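Local coordinates for iron-binding protein (Staphylococcus epidermidis, PDB 4M7O), which probably binds iron, possibly as an iron complex, outside the cell as the solute-binding component of an uptake system, at residues A[32-37]-A[51-56]; A[23-28]-A[39-44]; A[46-51]-A[60-65]; A[80-85]-A[106-111]; A[180-185]-A[256-261]. One frame throughout, in Å; residues are numbered along the deposited sequence.

Contact 1: A[32-37]-A[51-56]; sequences NTEILY and VDDYPK
Glu34, Pro55 and Tyr54 bury the most surface where helix 30-38 meets the loop 51-56. The Glu34 and Tyr54 side chains cross at about a right angle. Glu34 OE1 lies 3.8 Å from Tyr54 CD1, and the carboxylate and ring planes are 42° apart. Glu34 OE2 lies beside Tyr54 CB, 3.8 Å away. It is also 4.4 Å from Asp53 OD1, a pair of like charges. Arg259 bridges both acids, and Arg263 adds a second salt bridge to Glu34, which probably offsets the repulsion.

Pro55 follows a cis peptide bond and turns its ring onto Tyr37. Pro55 CD stands over the middle of the Tyr37 ring, 4.0 Å from the centroid and 11° off the normal, a CH-pi contact. Pro55 CG touches the same face near Tyr37 CD2, at 3.8 Å. The phenol oxygen beyond is bonded to Lys62 NZ. Thr33 and Asp52 meet tip to tip, but the model is too tight there to fix the bond length.

The contact ties the first helix of the N-terminal lobe to the loop after strand 45-49. With Arg259 it forms a charged patch that probably faces the interlobe cleft, where relatives bind their ligand.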
# COMPACT_ATOMS: atom_id res chain seq x y z
N ASN A 32 8.41 -5.14 2.40
CA ASN A 32 9.62 -5.51 3.14
C ASN A 32 10.75 -5.93 2.21
O ASN A 32 11.89 -5.48 2.35
CB ASN A 32 9.31 -6.65 4.12
CG ASN A 32 8.60 -6.17 5.38
OD1 ASN A 32 8.35 -4.97 5.54
ND2 ASN A 32 8.28 -7.10 6.28
N THR A 33 10.43 -6.80 1.25
CA THR A 33 11.46 -7.29 0.34
C THR A 33 12.05 -6.16 -0.47
O THR A 33 13.26 -6.10 -0.66
CB THR A 33 10.90 -8.35 -0.59
OG1 THR A 33 10.37 -9.44 0.18
CG2 THR A 33 12.01 -8.89 -1.52
N GLU A 34 11.20 -5.24 -0.94
CA GLU A 34 11.68 -4.14 -1.77
C GLU A 34 12.64 -3.25 -0.98
O GLU A 34 13.65 -2.81 -1.51
CB GLU A 34 10.50 -3.32 -2.31
CG GLU A 34 9.66 -4.06 -3.34
CD GLU A 34 8.70 -3.14 -4.08
OE1 GLU A 34 9.08 -1.98 -4.37
OE2 GLU A 34 7.57 -3.59 -4.38
N ILE A 35 12.30 -3.01 0.28
CA ILE A 35 13.09 -2.14 1.14
C ILE A 35 14.45 -2.78 1.44
O ILE A 35 15.48 -2.10 1.41
CB ILE A 35 12.35 -1.86 2.47
CG1 ILE A 35 11.08 -1.04 2.21
CG2 ILE A 35 13.27 -1.14 3.45
CD1 ILE A 35 10.16 -0.97 3.42
N LEU A 36 14.44 -4.07 1.75
CA LEU A 36 15.68 -4.81 2.02
C LEU A 36 16.65 -4.72 0.85
O LEU A 36 17.85 -4.52 1.04
CB LEU A 36 15.37 -6.28 2.33
CG LEU A 36 14.79 -6.53 3.72
CD1 LEU A 36 14.31 -7.99 3.87
CD2 LEU A 36 15.87 -6.20 4.77
N TYR A 37 16.12 -4.88 -0.37
CA TYR A 37 16.96 -4.79 -1.56
C TYR A 37 17.51 -3.37 -1.70
O TYR A 37 18.68 -3.20 -2.04
CB TYR A 37 16.17 -5.18 -2.82
CG TYR A 37 16.38 -6.61 -3.26
CD1 TYR A 37 15.65 -7.65 -2.70
CD2 TYR A 37 17.30 -6.93 -4.25
CE1 TYR A 37 15.82 -8.94 -3.12
CE2 TYR A 37 17.48 -8.22 -4.66
CZ TYR A 37 16.74 -9.23 -4.10
OH TYR A 37 16.92 -10.53 -4.49
N VAL A 51 4.06 -14.17 -3.21
CA VAL A 51 3.55 -13.05 -4.01
C VAL A 51 4.57 -11.93 -4.21
O VAL A 51 4.23 -10.86 -4.71
CB VAL A 51 2.23 -12.48 -3.45
CG1 VAL A 51 1.13 -13.54 -3.54
CG2 VAL A 51 2.40 -11.99 -2.00
N ASP A 52 5.83 -12.15 -3.85
CA ASP A 52 6.87 -11.16 -4.14
C ASP A 52 7.13 -11.05 -5.64
O ASP A 52 7.28 -12.06 -6.33
CB ASP A 52 8.16 -11.50 -3.39
CG ASP A 52 8.14 -10.98 -1.96
OD1 ASP A 52 7.50 -11.59 -1.09
OD2 ASP A 52 8.76 -9.92 -1.71
N ASP A 53 7.15 -9.81 -6.14
CA ASP A 53 7.14 -9.53 -7.59
C ASP A 53 8.19 -8.48 -7.99
O ASP A 53 8.25 -8.06 -9.14
CB ASP A 53 5.76 -9.02 -8.02
CG ASP A 53 5.21 -7.92 -7.09
OD1 ASP A 53 6.00 -7.24 -6.38
OD2 ASP A 53 3.97 -7.73 -7.05
N TYR A 54 8.98 -8.04 -7.02
CA TYR A 54 9.92 -6.96 -7.27
C TYR A 54 11.10 -7.09 -6.31
O TYR A 54 10.91 -7.32 -5.12
CB TYR A 54 9.24 -5.58 -7.11
CG TYR A 54 10.03 -4.45 -7.75
CD1 TYR A 54 11.01 -3.77 -7.05
CD2 TYR A 54 9.79 -4.07 -9.06
CE1 TYR A 54 11.73 -2.73 -7.66
CE2 TYR A 54 10.50 -3.05 -9.67
CZ TYR A 54 11.47 -2.38 -8.96
OH TYR A 54 12.16 -1.36 -9.58
N PRO A 55 12.32 -6.92 -6.82
CA PRO A 55 12.61 -6.59 -8.22
C PRO A 55 12.53 -7.80 -9.15
O PRO A 55 12.03 -8.85 -8.75
CB PRO A 55 14.05 -6.07 -8.16
CG PRO A 55 14.65 -6.80 -6.98
CD PRO A 55 13.52 -6.87 -5.97
N LYS A 56 13.00 -7.63 -10.38
CA LYS A 56 12.98 -8.68 -11.37
C LYS A 56 13.68 -9.90 -10.81
O LYS A 56 14.78 -9.78 -10.24
CB LYS A 56 13.71 -8.22 -12.63
CG LYS A 56 13.84 -9.26 -13.72
CD LYS A 56 14.50 -8.64 -14.96
CE LYS A 56 14.34 -9.52 -16.19
NZ LYS A 56 14.67 -10.93 -15.88

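Contact 2: A[23-28]-A[39-44]; sequences HRIISL and LGIGED
Ile25 meets Asp44 and Ile41 where strand 25-27 passes the turn after helix 30-38. Its backbone N gives a nearly linear hydrogen bond to Asp44 O, 2.8 Å long with 175° at the hydrogen. The donor lies in the carbonyl plane. His23 O is also close to Asp44 O, but both are acceptors and no bond forms.

The CB of Ile25 is directed toward the turn. CG1 is anti to the carbonyl carbon (chi1 -58°), and the chain is extended at chi2, with CD1 anti to CA. CD1 then touches two residues. It lies 4.1 Å from Asp44 CB and the same 4.1 Å from Ile41 CD1. Ile25 CB and CG1 rest against Asp44 O, with CB at 3.6 Å, so the bonded carbonyl is also packed against aliphatic carbon. Asp44 itself buries the most surface here, and its CB also approaches His23 O.

Ile41 holds CG1 between its own backbone N and carbonyl carbon (chi1 57°). Its chain is also extended at chi2, and CD1 is the atom that meets Ile25. Leu36 of helix 30-38 packs on both isoleucines and continues this apolar layer.

The turn is held from within by Asp44 N bonding to Ile41 O at 2.9 Å. Gly40, with positive phi, ends the preceding helix in a Schellman motif. Strand 25-27, helix 30-38 and strand 45-49 form a beta-alpha-beta crossover, the building unit of the parallel sheet in this lobe.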
# COMPACT_ATOMS: atom_id res chain seq x y z
N HIS A 23 22.24 -12.60 8.31
CA HIS A 23 22.78 -13.27 7.12
C HIS A 23 21.75 -14.09 6.39
O HIS A 23 21.93 -14.42 5.22
CB HIS A 23 23.95 -14.19 7.49
CG HIS A 23 25.10 -13.48 8.12
ND1 HIS A 23 25.27 -13.41 9.48
CD2 HIS A 23 26.13 -12.81 7.57
CE1 HIS A 23 26.37 -12.73 9.75
NE2 HIS A 23 26.91 -12.35 8.60
N ARG A 24 20.67 -14.44 7.09
CA ARG A 24 19.66 -15.32 6.54
C ARG A 24 18.26 -14.78 6.84
O ARG A 24 17.58 -15.23 7.76
CB ARG A 24 19.83 -16.74 7.10
CG ARG A 24 21.18 -17.37 6.75
CD ARG A 24 21.22 -18.84 7.19
NE ARG A 24 20.26 -19.65 6.44
CZ ARG A 24 20.51 -20.18 5.24
NH1 ARG A 24 21.69 -20.00 4.67
NH2 ARG A 24 19.58 -20.90 4.63
N ILE A 25 17.85 -13.80 6.05
CA ILE A 25 16.60 -13.10 6.28
C ILE A 25 15.47 -13.75 5.50
O ILE A 25 15.64 -14.12 4.33
CB ILE A 25 16.73 -11.63 5.83
CG1 ILE A 25 17.87 -10.95 6.59
CG2 ILE A 25 15.41 -10.88 6.03
CD1 ILE A 25 18.30 -9.62 6.01
N ILE A 26 14.32 -13.92 6.15
CA ILE A 26 13.11 -14.30 5.44
C ILE A 26 12.16 -13.10 5.43
O ILE A 26 11.80 -12.58 6.49
CB ILE A 26 12.41 -15.53 6.07
CG1 ILE A 26 13.31 -16.77 5.95
CG2 ILE A 26 11.06 -15.78 5.42
CD1 ILE A 26 12.73 -18.02 6.61
N SER A 27 11.78 -12.66 4.24
CA SER A 27 10.87 -11.51 4.10
C SER A 27 9.49 -11.98 3.65
O SER A 27 9.38 -12.66 2.63
CB SER A 27 11.42 -10.50 3.10
OG SER A 27 10.56 -9.37 3.00
N LEU A 28 8.45 -11.60 4.40
CA LEU A 28 7.12 -12.17 4.21
C LEU A 28 6.07 -11.27 3.56
O LEU A 28 4.90 -11.65 3.44
CB LEU A 28 6.57 -12.71 5.54
CG LEU A 28 7.33 -13.94 6.06
CD1 LEU A 28 6.61 -14.58 7.26
CD2 LEU A 28 7.52 -14.94 4.94
N LEU A 39 18.21 -1.38 0.58
CA LEU A 39 19.20 -1.17 1.64
C LEU A 39 20.52 -1.86 1.32
O LEU A 39 21.51 -1.69 2.05
CB LEU A 39 18.67 -1.65 3.00
CG LEU A 39 17.48 -0.86 3.55
CD1 LEU A 39 17.12 -1.30 4.97
CD2 LEU A 39 17.76 0.63 3.52
N GLY A 40 20.55 -2.63 0.23
CA GLY A 40 21.77 -3.26 -0.23
C GLY A 40 21.96 -4.66 0.33
O GLY A 40 23.02 -5.27 0.17
N ILE A 41 20.93 -5.20 0.97
CA ILE A 41 21.06 -6.52 1.58
C ILE A 41 20.15 -7.58 0.97
O ILE A 41 19.79 -8.55 1.64
CB ILE A 41 20.93 -6.46 3.14
CG1 ILE A 41 19.59 -5.85 3.56
CG2 ILE A 41 22.08 -5.67 3.76
CD1 ILE A 41 19.44 -5.75 5.08
N GLY A 42 19.79 -7.41 -0.30
CA GLY A 42 19.01 -8.42 -0.99
C GLY A 42 19.70 -9.77 -1.03
O GLY A 42 19.05 -10.83 -1.01
N GLU A 43 21.03 -9.75 -1.07
CA GLU A 43 21.81 -10.98 -1.09
C GLU A 43 21.83 -11.69 0.25
O GLU A 43 22.44 -12.76 0.38
CB GLU A 43 23.25 -10.69 -1.53
CG GLU A 43 23.34 -9.91 -2.84
N ASP A 44 21.16 -11.13 1.26
CA ASP A 44 21.14 -11.77 2.57
C ASP A 44 19.78 -12.42 2.83
O ASP A 44 19.52 -12.94 3.91
CB ASP A 44 21.49 -10.77 3.68
CG ASP A 44 22.88 -10.15 3.49
OD1 ASP A 44 23.81 -10.86 3.06
OD2 ASP A 44 23.04 -8.94 3.77

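Contact 3: A[46-51]-A[60-65]; sequences VGVSTV and KGKKQF
Val48 and its neighbours pair with Lys63 and Phe65 through four backbone hydrogen bonds, each 2.8 Å between N and O. They make a parallel beta ladder at one outer side of the five-stranded sheet of the N-terminal lobe. Lys63 N gives to Val46 O, and Val48 N gives to Lys63 O. Phe65 N then gives to Val48 O, and Thr50 N to Phe65 O. The last bond is the most bent, with 136° at the hydrogen, and its donor lies above the carbonyl plane. Here the chain leaves the strand. The two short strands are twisted by 34°.

A water bonded to Thr50 OG1 also makes a weak bond to Phe65 O. Ser49 OG accepts from Val51 N in an ST turn, and Asp52 holds the same oxygen.

Packing surrounds the ladder. Val48 and Gln64 point to one face of the sheet. Val48 CG1 meets the aliphatic part of Lys62 at CD, 3.5 Å away, while Lys62 NZ goes on to Tyr37 OH. Gln64 OE1 lies beside Thr50, 3.9 Å from Thr50 CG2. Phe65 CG is anti to its carbonyl carbon (chi1 -63°). The Phe65 ring lies beside Gly47, and Leu75 of helix 72-77 also touches that ring. Gly47 has no side chain, and its backbone makes the contact. Gly47 CA sits at the ring edge, near its plane, 4.0 Å from Phe65 CE2.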
# COMPACT_ATOMS: atom_id res chain seq x y z
N VAL A 46 17.01 -15.24 2.23
CA VAL A 46 16.96 -16.66 1.85
C VAL A 46 15.56 -17.10 1.45
O VAL A 46 15.38 -18.14 0.80
CB VAL A 46 17.48 -17.62 2.96
CG1 VAL A 46 18.97 -17.43 3.17
CG2 VAL A 46 16.75 -17.37 4.27
N GLY A 47 14.57 -16.30 1.84
CA GLY A 47 13.18 -16.61 1.57
C GLY A 47 12.33 -15.36 1.37
O GLY A 47 12.56 -14.31 1.99
N VAL A 48 11.35 -15.47 0.48
CA VAL A 48 10.39 -14.38 0.27
C VAL A 48 9.02 -15.01 0.25
O VAL A 48 8.89 -16.21 0.41
CB VAL A 48 10.67 -13.64 -1.05
CG1 VAL A 48 11.98 -12.88 -0.95
CG2 VAL A 48 10.73 -14.64 -2.21
N SER A 49 7.99 -14.20 0.04
CA SER A 49 6.65 -14.76 -0.01
C SER A 49 6.31 -15.17 -1.44
O SER A 49 6.97 -14.76 -2.40
CB SER A 49 5.62 -13.77 0.51
OG SER A 49 5.19 -12.90 -0.51
N THR A 50 5.26 -15.95 -1.58
CA THR A 50 4.84 -16.44 -2.88
C THR A 50 4.31 -15.35 -3.78
O THR A 50 4.10 -15.58 -4.97
CB THR A 50 3.75 -17.48 -2.72
OG1 THR A 50 2.81 -16.99 -1.75
CG2 THR A 50 4.35 -18.81 -2.23
N VAL A 51 4.06 -14.17 -3.21
CA VAL A 51 3.55 -13.05 -4.01
C VAL A 51 4.57 -11.93 -4.21
O VAL A 51 4.23 -10.86 -4.71
CB VAL A 51 2.23 -12.48 -3.45
CG1 VAL A 51 1.13 -13.54 -3.54
CG2 VAL A 51 2.40 -11.99 -2.00
N LYS A 60 13.95 -16.07 -7.58
CA LYS A 60 14.95 -17.05 -8.00
C LYS A 60 16.09 -17.17 -6.98
O LYS A 60 16.63 -16.16 -6.50
CB LYS A 60 15.50 -16.70 -9.39
CG LYS A 60 14.40 -16.67 -10.46
CD LYS A 60 14.96 -16.36 -11.85
N GLY A 61 16.44 -18.40 -6.64
CA GLY A 61 17.48 -18.63 -5.66
C GLY A 61 17.02 -18.31 -4.25
O GLY A 61 17.85 -18.04 -3.37
N LYS A 62 15.70 -18.36 -4.02
CA LYS A 62 15.13 -18.15 -2.68
C LYS A 62 14.05 -19.18 -2.36
O LYS A 62 13.42 -19.72 -3.27
CB LYS A 62 14.50 -16.74 -2.57
CG LYS A 62 15.46 -15.59 -2.87
CD LYS A 62 14.91 -14.26 -2.39
CE LYS A 62 15.93 -13.16 -2.63
NZ LYS A 62 16.42 -13.09 -4.03
N LYS A 63 13.83 -19.44 -1.07
CA LYS A 63 12.66 -20.19 -0.63
C LYS A 63 11.41 -19.30 -0.73
O LYS A 63 11.48 -18.10 -0.46
CB LYS A 63 12.82 -20.64 0.83
CG LYS A 63 13.99 -21.56 1.08
CD LYS A 63 13.77 -22.92 0.45
CE LYS A 63 15.08 -23.67 0.31
NZ LYS A 63 14.85 -25.06 -0.15
N GLN A 64 10.29 -19.88 -1.13
CA GLN A 64 9.03 -19.15 -1.21
C GLN A 64 8.06 -19.62 -0.13
O GLN A 64 7.84 -20.82 0.03
CB GLN A 64 8.38 -19.37 -2.56
CG GLN A 64 9.06 -18.67 -3.71
CD GLN A 64 8.26 -18.79 -4.97
OE1 GLN A 64 7.08 -18.41 -5.02
NE2 GLN A 64 8.88 -19.35 -6.01
N PHE A 65 7.48 -18.67 0.59
CA PHE A 65 6.55 -19.01 1.66
C PHE A 65 5.18 -18.40 1.39
O PHE A 65 5.08 -17.26 0.92
CB PHE A 65 7.09 -18.51 2.99
CG PHE A 65 8.38 -19.17 3.38
CD1 PHE A 65 8.39 -20.44 3.92
CD2 PHE A 65 9.60 -18.53 3.16
CE1 PHE A 65 9.59 -21.08 4.27
CE2 PHE A 65 10.81 -19.17 3.50
CZ PHE A 65 10.80 -20.44 4.05
O HOH W 1 2.48 -15.17 0.34

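Contact 4: A[80-85]-A[106-111]; sequences PDLILA and KVVYVK
Leu82 and Lys106 lie side by side and point the same way from two parallel strands, as do Leu84 and Val108. These four side chains share one face of the sheet. Leu82 CG is anti to the backbone N (chi1 175°), and its CD1 meets the aliphatic Lys106 CG at 3.7 Å. Leu84 CG is likewise anti to its N (chi1 -171°). Its CD1 lies 4.0 Å from Val108 CB and closer, 3.6 Å, to Val110 CG2. Val110 comes in at a slant from the end of its strand, so Leu84 CD1 touches two valines. Leu129 of helix 116-129 touches both Leu84 and Val108.

The other face carries Ile83 with Val107 and Ala85 with Tyr109. The first pair touches only lightly, with Ile83 CD1 4.3 Å from Val107 CG2. Ala85 CB touches the Tyr109 ring at CD1, 3.8 Å away, and approaches it obliquely. Leu97 of helix 94-102 packs on both Ile83 and Tyr109.

Four backbone bonds join the strands, which run within 16° of parallel. They are Ile83 N to Lys106 O, Val108 N to Ile83 O, Ala85 N to Val108 O and Val110 N to Ala85 O. The third is short, 2.6 Å. In the last, the donor is tilted from the carbonyl plane. Ala85 O also accepts from Asn32 ND2, which links strand 82-86 to helix 30-38.

Strand 106-110 is outermost in the sheet. Strand 82-86, helix 94-102 and strand 106-110 form a beta-alpha-beta unit, and helices cover both faces, as in a Rossmann-like lobe.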
# COMPACT_ATOMS: atom_id res chain seq x y z
N PRO A 80 16.60 -19.29 9.33
CA PRO A 80 16.72 -17.83 9.27
C PRO A 80 17.20 -17.25 10.60
O PRO A 80 16.95 -17.85 11.64
CB PRO A 80 15.27 -17.38 9.03
CG PRO A 80 14.46 -18.41 9.76
CD PRO A 80 15.22 -19.71 9.60
N ASP A 81 17.89 -16.11 10.55
CA ASP A 81 18.21 -15.37 11.76
C ASP A 81 17.30 -14.14 11.89
O ASP A 81 17.26 -13.49 12.94
CB ASP A 81 19.69 -14.97 11.81
CG ASP A 81 20.16 -14.30 10.52
OD1 ASP A 81 19.32 -13.91 9.67
OD2 ASP A 81 21.40 -14.16 10.35
N LEU A 82 16.57 -13.83 10.82
CA LEU A 82 15.57 -12.75 10.87
C LEU A 82 14.38 -13.09 10.00
O LEU A 82 14.54 -13.46 8.83
CB LEU A 82 16.18 -11.42 10.41
CG LEU A 82 15.18 -10.27 10.31
CD1 LEU A 82 14.69 -9.88 11.70
CD2 LEU A 82 15.79 -9.06 9.60
N ILE A 83 13.18 -12.98 10.56
CA ILE A 83 11.97 -13.06 9.74
C ILE A 83 11.27 -11.72 9.80
O ILE A 83 10.75 -11.31 10.85
CB ILE A 83 10.99 -14.13 10.22
CG1 ILE A 83 11.66 -15.51 10.21
CG2 ILE A 83 9.73 -14.12 9.36
CD1 ILE A 83 10.83 -16.56 10.90
N LEU A 84 11.25 -11.04 8.67
CA LEU A 84 10.76 -9.68 8.62
C LEU A 84 9.35 -9.70 8.06
O LEU A 84 9.14 -9.80 6.84
CB LEU A 84 11.70 -8.83 7.76
CG LEU A 84 11.43 -7.33 7.78
CD1 LEU A 84 11.53 -6.81 9.20
CD2 LEU A 84 12.41 -6.60 6.86
N ALA A 85 8.37 -9.61 8.96
CA ALA A 85 6.96 -9.68 8.57
C ALA A 85 6.30 -8.31 8.71
O ALA A 85 6.98 -7.31 8.93
CB ALA A 85 6.22 -10.72 9.42
N LYS A 106 14.74 -14.14 15.42
CA LYS A 106 14.26 -12.77 15.59
C LYS A 106 13.08 -12.55 14.64
O LYS A 106 13.22 -12.69 13.42
CB LYS A 106 15.39 -11.78 15.29
CG LYS A 106 15.02 -10.30 15.34
CD LYS A 106 14.86 -9.77 16.76
CE LYS A 106 14.53 -8.27 16.75
NZ LYS A 106 14.40 -7.70 18.12
N VAL A 107 11.90 -12.26 15.19
CA VAL A 107 10.71 -12.07 14.38
C VAL A 107 10.18 -10.65 14.53
O VAL A 107 9.84 -10.23 15.64
CB VAL A 107 9.60 -13.06 14.76
CG1 VAL A 107 8.34 -12.79 13.93
CG2 VAL A 107 10.08 -14.50 14.59
N VAL A 108 10.10 -9.92 13.43
CA VAL A 108 9.69 -8.52 13.47
C VAL A 108 8.49 -8.23 12.58
O VAL A 108 8.45 -8.64 11.42
CB VAL A 108 10.86 -7.59 13.08
CG1 VAL A 108 10.38 -6.14 13.01
CG2 VAL A 108 11.99 -7.72 14.09
N TYR A 109 7.51 -7.53 13.14
CA TYR A 109 6.34 -7.10 12.39
C TYR A 109 6.42 -5.61 12.06
O TYR A 109 6.14 -4.77 12.91
CB TYR A 109 5.06 -7.39 13.19
CG TYR A 109 4.84 -8.85 13.46
CD1 TYR A 109 4.27 -9.67 12.50
CD2 TYR A 109 5.21 -9.42 14.68
CE1 TYR A 109 4.06 -11.02 12.74
CE2 TYR A 109 5.00 -10.78 14.93
CZ TYR A 109 4.43 -11.56 13.95
OH TYR A 109 4.21 -12.90 14.16
N VAL A 110 6.79 -5.29 10.82
CA VAL A 110 6.90 -3.89 10.42
C VAL A 110 5.53 -3.23 10.46
O VAL A 110 4.56 -3.77 9.93
CB VAL A 110 7.48 -3.76 9.01
CG1 VAL A 110 7.64 -2.29 8.63
CG2 VAL A 110 8.82 -4.50 8.91
N LYS A 111 5.44 -2.06 11.09
CA LYS A 111 4.14 -1.42 11.27
C LYS A 111 3.46 -1.17 9.92
O LYS A 111 4.11 -0.94 8.91
CB LYS A 111 4.27 -0.14 12.10
CG LYS A 111 4.40 1.14 11.29
CD LYS A 111 3.93 2.35 12.08

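Contact 5: A[180-185]-A[256-261]; sequences TFFNDM and EVSRPG
Ser258 is wrapped by Phe181, Phe182 and the selenomethionine Met185, and nearly all of the contact is apolar packing. The CE methyl of Met185 presses on Ser258 CB at 3.5 Å, tighter than usual for two carbons. Phe182 CE1 touches the same CB obliquely at 3.7 Å. It also meets Val257 CG2, which lies at the ring edge near its plane, 3.8 Å away. Phe182 and Val257 cross at about a right angle. Phe181 CE2 reaches Pro260 CB more loosely, at 4.2 Å.

One contact pairs a ring with a carbonyl. Ser258 O stands over a face of the Phe181 ring, 3.8 Å from CE2.

No hydrogen bond joins the two segments. Ser258 OG sits between its own backbone N and carbonyl carbon (chi1 73°) and bonds instead to Gly254 O, back in the preceding helix. Thr180 caps helix 181-188, its OG1 accepting from Asn183 N at 3.1 Å. Arg259 NH2 pairs with Glu256 OE1 in a salt bridge, though the hydrogen bond within it is weak. Pro260 centres an inverse gamma turn.

The contact joins the start of helix 181-188 to the loop leaving helix 254-257. Helix 264-275 packs on both segments, through Ile264 and Leu268 on one and Asp270 on the other. Thr119 of helix 116-129 touches Phe181 and Pro260.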
# COMPACT_ATOMS: atom_id res chain seq x y z
N THR A 180 -6.13 7.21 6.52
CA THR A 180 -5.89 6.14 5.55
C THR A 180 -4.83 6.57 4.56
O THR A 180 -4.60 7.77 4.35
CB THR A 180 -7.15 5.77 4.76
OG1 THR A 180 -7.59 6.92 4.02
CG2 THR A 180 -8.27 5.26 5.70
N PHE A 181 -4.20 5.59 3.93
CA PHE A 181 -3.16 5.85 2.96
C PHE A 181 -3.74 6.60 1.77
O PHE A 181 -3.16 7.57 1.30
CB PHE A 181 -2.49 4.54 2.52
CG PHE A 181 -1.02 4.70 2.22
CD1 PHE A 181 -0.58 5.72 1.40
CD2 PHE A 181 -0.09 3.86 2.79
CE1 PHE A 181 0.77 5.88 1.12
CE2 PHE A 181 1.27 4.02 2.52
CZ PHE A 181 1.69 5.04 1.68
N PHE A 182 -4.90 6.16 1.30
CA PHE A 182 -5.53 6.86 0.19
C PHE A 182 -5.85 8.31 0.54
O PHE A 182 -5.80 9.18 -0.33
CB PHE A 182 -6.79 6.14 -0.28
CG PHE A 182 -6.52 4.74 -0.76
CD1 PHE A 182 -5.50 4.49 -1.66
CD2 PHE A 182 -7.28 3.67 -0.30
CE1 PHE A 182 -5.23 3.19 -2.10
CE2 PHE A 182 -7.02 2.37 -0.73
CZ PHE A 182 -5.99 2.14 -1.64
N ASN A 183 -6.17 8.58 1.81
CA ASN A 183 -6.50 9.96 2.18
C ASN A 183 -5.26 10.83 2.22
O ASN A 183 -5.30 11.98 1.80
CB ASN A 183 -7.25 10.06 3.51
CG ASN A 183 -7.54 11.49 3.90
OD1 ASN A 183 -8.50 12.09 3.40
ND2 ASN A 183 -6.72 12.05 4.78
N ASP A 184 -4.15 10.27 2.70
CA ASP A 184 -2.91 11.05 2.76
C ASP A 184 -2.43 11.38 1.36
O ASP A 184 -1.93 12.49 1.11
CB ASP A 184 -1.82 10.31 3.53
CG ASP A 184 -0.58 11.17 3.71
OD1 ASP A 184 -0.71 12.35 4.08
OD2 ASP A 184 0.54 10.66 3.48
N MSE A 185 -2.60 10.44 0.43
CA MSE A 185 -2.21 10.69 -0.96
C MSE A 185 -3.02 11.85 -1.54
O MSE A 185 -2.45 12.78 -2.12
CB MSE A 185 -2.36 9.42 -1.81
CG MSE A 185 -1.42 8.30 -1.40
SE MSE A 185 -1.51 6.79 -2.63
CE MSE A 185 -2.30 5.48 -1.45
N GLU A 256 -1.62 -2.23 -4.91
CA GLU A 256 -0.42 -1.81 -5.62
C GLU A 256 -0.07 -0.34 -5.36
O GLU A 256 1.03 -0.04 -4.90
CB GLU A 256 -0.55 -2.06 -7.13
CG GLU A 256 -0.35 -3.51 -7.52
CD GLU A 256 0.96 -4.09 -7.01
OE1 GLU A 256 0.91 -5.08 -6.25
OE2 GLU A 256 2.03 -3.55 -7.36
N VAL A 257 -0.99 0.58 -5.61
CA VAL A 257 -0.63 1.99 -5.46
C VAL A 257 -0.28 2.39 -4.03
O VAL A 257 0.52 3.30 -3.83
CB VAL A 257 -1.70 2.95 -6.03
CG1 VAL A 257 -2.07 2.53 -7.41
CG2 VAL A 257 -2.90 2.97 -5.14
N SER A 258 -0.86 1.71 -3.05
CA SER A 258 -0.59 2.07 -1.66
C SER A 258 0.45 1.16 -1.02
O SER A 258 0.59 1.14 0.20
CB SER A 258 -1.88 2.09 -0.83
OG SER A 258 -2.36 0.78 -0.56
N ARG A 259 1.20 0.42 -1.84
CA ARG A 259 2.22 -0.46 -1.28
C ARG A 259 3.27 0.40 -0.57
O ARG A 259 3.92 1.25 -1.20
CB ARG A 259 2.90 -1.30 -2.36
CG ARG A 259 3.98 -2.24 -1.79
CD ARG A 259 4.62 -3.07 -2.89
NE ARG A 259 3.69 -4.01 -3.52
CZ ARG A 259 4.06 -4.99 -4.34
NH1 ARG A 259 5.35 -5.15 -4.66
NH2 ARG A 259 3.15 -5.80 -4.86
N PRO A 260 3.44 0.17 0.75
CA PRO A 260 4.34 1.05 1.51
C PRO A 260 5.82 0.74 1.27
O PRO A 260 6.55 0.45 2.22
CB PRO A 260 3.95 0.77 2.97
CG PRO A 260 3.41 -0.65 2.94
CD PRO A 260 2.69 -0.75 1.62
N GLY A 261 6.27 0.83 0.02
CA GLY A 261 7.66 0.59 -0.31
C GLY A 261 8.33 1.76 -1.01
O GLY A 261 7.80 2.86 -1.06

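Contacts 2, 3 and 4 belong to the same parallel sheet. Strand 25-27 is its middle strand, joined to strand 45-49 by Ile25 O to Val46 N (2.7 Å) and to strand 82-86 by Ile26 O to Leu84 N (2.7 Å). Contact 1 lies on helix 30-38 beside that sheet, and its Thr33 OG1 is 2.8 Å from Ser27 OG of contact 2. Contact 5 lies about 17 Å from contact 1, centre to centre, yet Arg259 NH1 links them by salt bridges to Glu34 OE2 (2.7 Å) and Asp53 OD1 (2.8 Å). The bridges probably span the junction between the lobes, near the expected cleft for an iron complex; no ligand site is established here.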